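Local coordinates for deoxyribose-phosphate aldolase (Toxoplasma gondii, PDB 4EIV), which belongs to the aldolase enzymes built as a barrel of eight parallel strands ringed by helices, at residues R170-A175 with S203-E208. Sequence-based numbering, arbitrary orientation.
Sequences RAAVAA and SIALRE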
loop_
_atom_site.group_PDB
_atom_site.type_symbol
_atom_site.label_atom_id
_atom_site.label_comp_id
_atom_site.label_asym_id
_atom_site.label_seq_id
_atom_site.Cartn_x
_atom_site.Cartn_y
_atom_site.Cartn_z
ATOM N N ARG A 170 0.282 -29.340 -2.582
ATOM C CA ARG A 170 0.299 -30.117 -1.335
ATOM C C ARG A 170 1.382 -29.658 -0.361
ATOM O O ARG A 170 1.173 -29.672 0.851
ATOM C CB ARG A 170 0.439 -31.602 -1.625
ATOM C CG ARG A 170 -0.819 -32.170 -2.242
ATOM C CD ARG A 170 -0.662 -33.620 -2.595
ATOM N NE ARG A 170 -1.941 -34.189 -3.009
ATOM C CZ ARG A 170 -2.815 -34.785 -2.197
ATOM N NH1 ARG A 170 -2.565 -34.928 -0.892
ATOM N NH2 ARG A 170 -3.958 -35.240 -2.699
ATOM N N ALA A 171 2.533 -29.254 -0.867
ATOM C CA ALA A 171 3.600 -28.739 0.001
ATOM C C ALA A 171 3.120 -27.444 0.681
ATOM O O ALA A 171 3.329 -27.252 1.877
ATOM C CB ALA A 171 4.856 -28.484 -0.810
ATOM N N ALA A 172 2.450 -26.577 -0.086
ATOM C CA ALA A 172 1.895 -25.334 0.443
ATOM C C ALA A 172 0.918 -25.608 1.584
ATOM O O ALA A 172 1.017 -25.010 2.653
ATOM C CB ALA A 172 1.224 -24.540 -0.674
ATOM N N VAL A 173 -0.030 -26.526 1.350
ATOM C CA VAL A 173 -1.029 -26.833 2.384
ATOM C C VAL A 173 -0.367 -27.431 3.612
ATOM O O VAL A 173 -0.715 -27.070 4.731
ATOM C CB VAL A 173 -2.148 -27.741 1.833
ATOM C CG1 VAL A 173 -3.069 -28.228 2.952
ATOM C CG2 VAL A 173 -2.917 -27.009 0.718
ATOM N N ALA A 174 0.573 -28.344 3.420
ATOM C CA ALA A 174 1.264 -28.946 4.566
ATOM C C ALA A 174 2.029 -27.888 5.380
ATOM O O ALA A 174 2.042 -27.933 6.594
ATOM C CB ALA A 174 2.209 -30.071 4.116
ATOM N N ALA A 175 2.639 -26.925 4.717
ATOM C CA ALA A 175 3.381 -25.856 5.385
ATOM C C ALA A 175 2.422 -24.972 6.179
ATOM O O ALA A 175 2.743 -24.563 7.289
ATOM C CB ALA A 175 4.119 -25.045 4.345
ATOM N N SER A 203 -1.311 -19.042 -4.279
ATOM C CA SER A 203 -2.418 -18.149 -3.974
ATOM C C SER A 203 -3.706 -18.905 -3.731
ATOM O O SER A 203 -4.425 -18.594 -2.786
ATOM C CB SER A 203 -2.607 -17.135 -5.096
ATOM O OG SER A 203 -1.489 -16.264 -5.193
ATOM N N ILE A 204 -3.983 -19.917 -4.550
ATOM C CA ILE A 204 -5.186 -20.733 -4.354
ATOM C C ILE A 204 -5.115 -21.455 -3.011
ATOM O O ILE A 204 -6.083 -21.487 -2.239
ATOM C CB ILE A 204 -5.332 -21.779 -5.454
ATOM C CG1 ILE A 204 -5.650 -21.093 -6.778
ATOM C CG2 ILE A 204 -6.443 -22.781 -5.116
ATOM C CD1 ILE A 204 -5.541 -22.042 -7.956
ATOM N N ALA A 205 -3.962 -22.053 -2.721
ATOM C CA ALA A 205 -3.789 -22.773 -1.468
ATOM C C ALA A 205 -4.043 -21.884 -0.261
ATOM O O ALA A 205 -4.736 -22.268 0.694
ATOM C CB ALA A 205 -2.391 -23.386 -1.388
ATOM N N LEU A 206 -3.475 -20.689 -0.286
ATOM C CA LEU A 206 -3.664 -19.768 0.820
ATOM C C LEU A 206 -5.121 -19.307 0.935
ATOM O O LEU A 206 -5.658 -19.236 2.039
ATOM C CB LEU A 206 -2.731 -18.587 0.674
ATOM C CG LEU A 206 -2.809 -17.554 1.779
ATOM C CD1 LEU A 206 -2.675 -18.176 3.157
ATOM C CD2 LEU A 206 -1.748 -16.518 1.533
ATOM N N ARG A 207 -5.764 -19.013 -0.195
ATOM C CA ARG A 207 -7.168 -18.579 -0.209
ATOM C C ARG A 207 -8.045 -19.640 0.435
ATOM O O ARG A 207 -8.868 -19.340 1.300
ATOM C CB ARG A 207 -7.628 -18.322 -1.654
ATOM C CG ARG A 207 -9.065 -17.781 -1.769
ATOM C CD ARG A 207 -9.437 -17.342 -3.195
ATOM N NE ARG A 207 -8.374 -16.512 -3.779
ATOM C CZ ARG A 207 -7.544 -16.867 -4.766
ATOM N NH1 ARG A 207 -7.659 -18.031 -5.405
ATOM N NH2 ARG A 207 -6.597 -16.019 -5.161
ATOM N N GLU A 208 -7.849 -20.888 0.032
ATOM C CA GLU A 208 -8.644 -21.991 0.552
ATOM C C GLU A 208 -8.354 -22.283 2.002
ATOM O O GLU A 208 -9.250 -22.642 2.748
ATOM C CB GLU A 208 -8.447 -23.234 -0.298
ATOM C CG GLU A 208 -8.997 -23.034 -1.683
ATOM C CD GLU A 208 -8.778 -24.213 -2.595
ATOM O OE1 GLU A 208 -9.342 -24.173 -3.705
ATOM O OE2 GLU A 208 -8.055 -25.161 -2.215
#
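Two consecutive helices of the outer layer of a TIM barrel, 165-178 and 196-210, meet here; they follow neighbouring barrel strands, 152-156 and 182-184, in the repeating beta-alpha order. Ala172 and Ala205 form the centre of the contact: both CB atoms point at the opposite helix, and the Ala172 CB to Ala205 CB distance is 3.9 Å, an ordinary methyl-methyl van der Waals contact. Beside it comes a single branch of Val173. With CG1 anti to the backbone N (chi1 172°), CG2 is the branch turned to the second helix, and Val173 CG2 lies 4.2 Å from Ala205 CB. The Ala205 methyl is therefore touched by two successive residues of one helical turn. With only methyls at Ala172 and Ala205, the helices can approach closely; the nearest CA pair of the two segments, Val173 CA and Ala205 CA, is 6.2 Å apart. Toward the barrel, Ala172 also touches Leu183 of strand 182-184 and Leu157, whereas Arg170 forms salt bridges with Glu134 and Asp166. Only 88 Å² is buried between the segments, both sides summed. Three aliphatic groups make up the touching surface; with no polar pair between the segments, cohesion of this small, largely buried patch probably rests on van der Waals contact and the exclusion of water.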